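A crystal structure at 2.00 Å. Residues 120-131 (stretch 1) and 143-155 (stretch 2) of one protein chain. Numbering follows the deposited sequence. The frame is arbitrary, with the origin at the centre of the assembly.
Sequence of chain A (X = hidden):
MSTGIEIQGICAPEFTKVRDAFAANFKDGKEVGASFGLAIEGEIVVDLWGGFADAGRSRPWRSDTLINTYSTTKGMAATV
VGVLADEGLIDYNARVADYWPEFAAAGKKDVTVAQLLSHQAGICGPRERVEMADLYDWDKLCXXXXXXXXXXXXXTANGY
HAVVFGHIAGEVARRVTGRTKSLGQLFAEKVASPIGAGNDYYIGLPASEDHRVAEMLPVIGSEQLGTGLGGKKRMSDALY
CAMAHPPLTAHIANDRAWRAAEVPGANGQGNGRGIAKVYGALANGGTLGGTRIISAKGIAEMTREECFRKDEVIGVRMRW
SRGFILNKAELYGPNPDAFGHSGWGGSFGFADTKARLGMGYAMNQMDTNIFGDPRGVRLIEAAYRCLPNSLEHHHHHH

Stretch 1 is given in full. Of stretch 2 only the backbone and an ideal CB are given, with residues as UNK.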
# COMPACT_ATOMS: atom_id res chain seq x y z
N GLN A 120 13.72 -9.29 0.75
CA GLN A 120 14.99 -10.01 0.66
C GLN A 120 14.96 -11.40 1.28
O GLN A 120 16.00 -12.01 1.45
CB GLN A 120 16.09 -9.21 1.34
CG GLN A 120 16.29 -7.83 0.78
CD GLN A 120 17.52 -7.17 1.37
OE1 GLN A 120 18.62 -7.33 0.85
NE2 GLN A 120 17.34 -6.44 2.47
N ALA A 121 13.78 -11.90 1.64
CA ALA A 121 13.67 -13.24 2.22
C ALA A 121 13.66 -14.31 1.13
O ALA A 121 13.87 -15.49 1.42
CB ALA A 121 12.42 -13.36 3.09
N GLY A 122 13.38 -13.92 -0.11
CA GLY A 122 13.44 -14.85 -1.22
C GLY A 122 12.24 -15.76 -1.38
O GLY A 122 12.31 -16.77 -2.07
N ILE A 123 11.12 -15.43 -0.74
CA ILE A 123 9.91 -16.23 -0.95
C ILE A 123 8.87 -15.39 -1.69
O ILE A 123 7.76 -15.15 -1.20
CB ILE A 123 9.34 -16.77 0.37
CG1 ILE A 123 9.36 -15.69 1.45
CG2 ILE A 123 10.18 -17.95 0.86
CD1 ILE A 123 8.75 -16.16 2.74
N CYS A 124 9.28 -14.95 -2.87
CA CYS A 124 8.56 -13.93 -3.63
C CYS A 124 7.13 -14.33 -4.01
O CYS A 124 6.28 -13.47 -4.26
CB CYS A 124 9.38 -13.57 -4.88
SG CYS A 124 11.18 -13.41 -4.55
N GLY A 125 6.88 -15.64 -4.04
CA GLY A 125 5.56 -16.18 -4.31
C GLY A 125 5.53 -17.66 -3.96
O GLY A 125 6.59 -18.27 -3.79
N PRO A 126 4.33 -18.24 -3.85
CA PRO A 126 4.22 -19.67 -3.49
C PRO A 126 4.81 -20.54 -4.59
O PRO A 126 4.61 -20.24 -5.76
CB PRO A 126 2.71 -19.89 -3.37
CG PRO A 126 2.10 -18.50 -3.29
CD PRO A 126 3.02 -17.63 -4.08
N ARG A 127 5.53 -21.59 -4.22
CA ARG A 127 6.15 -22.45 -5.23
C ARG A 127 5.10 -23.25 -5.99
O ARG A 127 5.22 -23.48 -7.19
CB ARG A 127 7.17 -23.38 -4.58
CG ARG A 127 8.54 -22.76 -4.46
CD ARG A 127 9.57 -23.73 -3.87
NE ARG A 127 10.82 -23.02 -3.61
CZ ARG A 127 11.74 -22.79 -4.54
NH1 ARG A 127 11.55 -23.21 -5.78
NH2 ARG A 127 12.86 -22.13 -4.22
N GLU A 128 4.04 -23.66 -5.29
CA GLU A 128 3.01 -24.46 -5.93
C GLU A 128 1.82 -23.61 -6.35
O GLU A 128 1.55 -22.55 -5.78
CB GLU A 128 2.58 -25.59 -5.00
CG GLU A 128 3.71 -26.60 -4.76
CD GLU A 128 3.41 -27.59 -3.65
OE1 GLU A 128 2.51 -27.32 -2.83
OE2 GLU A 128 4.09 -28.64 -3.61
N ARG A 129 1.10 -24.09 -7.36
CA ARG A 129 -0.05 -23.40 -7.90
C ARG A 129 -1.14 -23.25 -6.84
O ARG A 129 -1.54 -24.23 -6.22
CB ARG A 129 -0.58 -24.16 -9.12
CG ARG A 129 -1.31 -23.29 -10.14
CD ARG A 129 -1.39 -24.00 -11.49
NE ARG A 129 -1.68 -25.43 -11.36
CZ ARG A 129 -2.89 -25.94 -11.18
NH1 ARG A 129 -3.95 -25.13 -11.11
NH2 ARG A 129 -3.05 -27.25 -11.07
N VAL A 130 -1.62 -22.03 -6.65
CA VAL A 130 -2.64 -21.77 -5.64
C VAL A 130 -3.93 -21.22 -6.26
O VAL A 130 -3.90 -20.53 -7.27
CB VAL A 130 -2.13 -20.79 -4.55
CG1 VAL A 130 -0.91 -21.35 -3.84
CG2 VAL A 130 -1.83 -19.43 -5.15
N GLU A 131 -5.05 -21.56 -5.64
CA GLU A 131 -6.34 -20.98 -6.00
C GLU A 131 -6.55 -19.69 -5.21
O GLU A 131 -5.83 -19.43 -4.24
CB GLU A 131 -7.48 -21.98 -5.72
CG GLU A 131 -7.31 -23.37 -6.33
CD GLU A 131 -7.27 -23.36 -7.85
OE1 GLU A 131 -8.00 -22.56 -8.46
OE2 GLU A 131 -6.52 -24.18 -8.42
N UNK A 143 1.35 -20.87 6.69
CA UNK A 143 2.04 -22.13 7.00
C UNK A 143 2.83 -22.58 5.78
O UNK A 143 3.99 -22.96 5.90
CB UNK A 143 1.05 -23.21 7.43
N UNK A 144 2.20 -22.54 4.62
CA UNK A 144 2.89 -22.85 3.38
C UNK A 144 4.13 -21.99 3.12
O UNK A 144 5.20 -22.51 2.77
CB UNK A 144 1.91 -22.70 2.21
N UNK A 145 4.00 -20.67 3.29
CA UNK A 145 5.14 -19.78 3.07
C UNK A 145 6.27 -20.01 4.05
O UNK A 145 7.44 -19.97 3.66
CB UNK A 145 4.69 -18.32 3.16
N UNK A 146 5.95 -20.25 5.33
CA UNK A 146 7.00 -20.50 6.32
C UNK A 146 7.80 -21.76 5.99
O UNK A 146 8.98 -21.85 6.30
CB UNK A 146 6.39 -20.62 7.72
N UNK A 147 7.16 -22.72 5.33
CA UNK A 147 7.80 -23.99 5.03
C UNK A 147 8.62 -23.94 3.74
O UNK A 147 9.33 -24.89 3.40
CB UNK A 147 6.74 -25.09 4.93
N UNK A 148 8.55 -22.83 3.03
CA UNK A 148 9.08 -22.74 1.67
C UNK A 148 10.57 -22.43 1.59
O UNK A 148 11.09 -21.60 2.33
CB UNK A 148 8.31 -21.67 0.90
N UNK A 149 11.23 -23.11 0.66
CA UNK A 149 12.64 -22.87 0.34
C UNK A 149 12.77 -21.63 -0.56
O UNK A 149 12.11 -21.54 -1.59
CB UNK A 149 13.25 -24.09 -0.34
N UNK A 150 13.61 -20.67 -0.15
CA UNK A 150 13.78 -19.41 -0.89
C UNK A 150 14.33 -19.60 -2.31
O UNK A 150 15.11 -20.53 -2.56
CB UNK A 150 14.72 -18.48 -0.11
N UNK A 151 13.95 -18.71 -3.21
CA UNK A 151 14.42 -18.75 -4.59
C UNK A 151 15.86 -18.28 -4.72
O UNK A 151 16.57 -18.67 -5.63
CB UNK A 151 13.52 -17.89 -5.48
N UNK A 152 16.28 -17.41 -3.81
CA UNK A 152 17.67 -16.97 -3.76
C UNK A 152 18.09 -16.91 -2.30
O UNK A 152 17.26 -16.99 -1.40
CB UNK A 152 17.86 -15.61 -4.45
N UNK A 153 19.39 -16.80 -2.06
CA UNK A 153 19.88 -16.71 -0.69
C UNK A 153 19.38 -15.43 -0.02
O UNK A 153 19.59 -14.34 -0.55
CB UNK A 153 21.41 -16.76 -0.67
N UNK A 154 18.73 -15.55 1.15
CA UNK A 154 18.14 -14.38 1.81
C UNK A 154 19.18 -13.29 2.09
O UNK A 154 20.29 -13.61 2.52
CB UNK A 154 17.47 -14.80 3.12
N UNK A 155 18.82 -12.03 1.83
CA UNK A 155 19.72 -10.92 2.07
C UNK A 155 20.70 -10.60 0.94
O UNK A 155 21.40 -9.59 1.00
CB UNK A 155 20.52 -11.21 3.35

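Position 143 is helical, and stretch 1 lies beyond its reach; nothing visible narrows the choice, and the residue is Ala143. At 144 the CA-to-CB bond points toward stretch 1, but no atom of that stretch lies within 5.5 Å of the ideal CB. A long, flexible apolar chain could cross the gap to Pro126 and Val130. The deposited residue is Met144, as selenomethionine, whose SE lies 4.1 Å from both Pro126 CB and Val130 CG1.

At 145 the bond runs sideways, with the ideal CB 4.6 Å from Ile123 CD1, so a branched or long aliphatic chain would suit. Leu145 bends its end nearer, CD2 coming 4.4 Å from Pro126 CA. Positions 146, pointing away, and 147, out of reach, suit small residues: Ala146 and Ala147.

Position 148 points toward stretch 1, where the carbonyl of Gly125 and the amide of Arg127 offer an acceptor and a donor. A side chain carrying both functions is favoured, and glutamine has the length. Gln148 NE2 donates to Gly125 O (2.7 Å), while its OE1 accepts from Arg127 N (3.0 Å).

At 149 the bond runs sideways and the backbone carbonyl does the work: Arg127 NE and NH2 each donate to the O of this residue at 2.8 Å. Many side chains would serve. Trp149 turns its ring edge to the guanidinium, CD1 lying 3.5 Å from Arg127 NH2.

With phi of -62° and psi of 149°, position 150 can accommodate proline, and its nitrogen makes no bond to stretch 1. Pro150 CB packs 3.6 Å from Ala121 O, and its O takes a weak hydrogen bond from Arg127 NH2 (3.2 Å).

The backbone N of position 151 donates to Gly122 O (2.8 Å); proline is therefore disfavoured. A large apolar or aromatic chain could reach between Cys124 and Arg127. In Phe151, CE1 lies over one face of the guanidinium, 3.4 Å from Arg127 NH1, and the ring edge meets Gly125 O.

At 152 no atom of stretch 1 lies within 5.5 Å of the ideal CB, so only a sizeable chain reaches back. Phe152 lays a ring face against Gly122 CA, 3.8 Å from the ring centroid, in a CH-pi contact; CE2 is 3.7 Å from Cys124 SG.

Position 153 points away and tolerates polar residues such as Glu153. At 154 phi of -57° permits proline, and Pro154 CA approaches Gln120 O (3.2 Å). At 155 phi is positive and a CB would jam against the preceding carbonyl, calling for glycine; Gly155 N donates to Gln120 O (2.8 Å).

Stretch 2 (143-155) AMLAAQWPFFEPG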
# COMPACT_ATOMS: atom_id res chain seq x y z
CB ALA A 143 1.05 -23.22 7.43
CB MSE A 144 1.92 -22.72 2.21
CG MSE A 144 2.59 -22.69 0.85
SE MSE A 144 1.22 -22.51 -0.53
CE MSE A 144 0.07 -24.01 -0.00
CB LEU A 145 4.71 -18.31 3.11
CG LEU A 145 3.85 -17.90 1.93
CD1 LEU A 145 3.34 -16.47 2.09
CD2 LEU A 145 4.63 -18.07 0.62
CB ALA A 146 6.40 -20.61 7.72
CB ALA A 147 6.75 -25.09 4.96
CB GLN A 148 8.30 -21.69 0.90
CG GLN A 148 8.63 -21.59 -0.57
CD GLN A 148 7.59 -20.80 -1.32
OE1 GLN A 148 6.42 -21.17 -1.36
NE2 GLN A 148 8.01 -19.70 -1.93
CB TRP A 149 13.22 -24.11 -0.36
CG TRP A 149 14.65 -23.99 -0.78
CD1 TRP A 149 15.13 -23.76 -2.04
CD2 TRP A 149 15.80 -24.08 0.08
NE1 TRP A 149 16.50 -23.70 -2.02
CE2 TRP A 149 16.94 -23.90 -0.73
CE3 TRP A 149 15.97 -24.29 1.45
CZ2 TRP A 149 18.24 -23.92 -0.22
CZ3 TRP A 149 17.26 -24.32 1.96
CH2 TRP A 149 18.38 -24.14 1.13
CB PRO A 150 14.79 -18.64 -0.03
CG PRO A 150 14.69 -19.25 1.32
CD PRO A 150 14.40 -20.69 1.09
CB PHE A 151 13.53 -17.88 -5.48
CG PHE A 151 12.13 -18.36 -5.58
CD1 PHE A 151 11.84 -19.51 -6.28
CD2 PHE A 151 11.10 -17.67 -4.96
CE1 PHE A 151 10.54 -19.97 -6.38
CE2 PHE A 151 9.79 -18.13 -5.05
CZ PHE A 151 9.51 -19.27 -5.76
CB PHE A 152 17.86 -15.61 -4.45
CG PHE A 152 16.89 -14.53 -4.01
CD1 PHE A 152 17.09 -13.82 -2.83
CD2 PHE A 152 15.79 -14.21 -4.79
CE1 PHE A 152 16.20 -12.81 -2.44
CE2 PHE A 152 14.89 -13.21 -4.40
CZ PHE A 152 15.10 -12.51 -3.22
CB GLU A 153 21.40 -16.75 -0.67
CG GLU A 153 21.96 -16.73 0.73
CD GLU A 153 23.46 -16.88 0.74
OE1 GLU A 153 24.05 -17.04 -0.35
OE2 GLU A 153 24.05 -16.86 1.83
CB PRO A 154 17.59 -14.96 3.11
CG PRO A 154 17.30 -16.39 2.78
CD PRO A 154 18.42 -16.80 1.86
O HOH W 1 10.58 -19.44 -2.35
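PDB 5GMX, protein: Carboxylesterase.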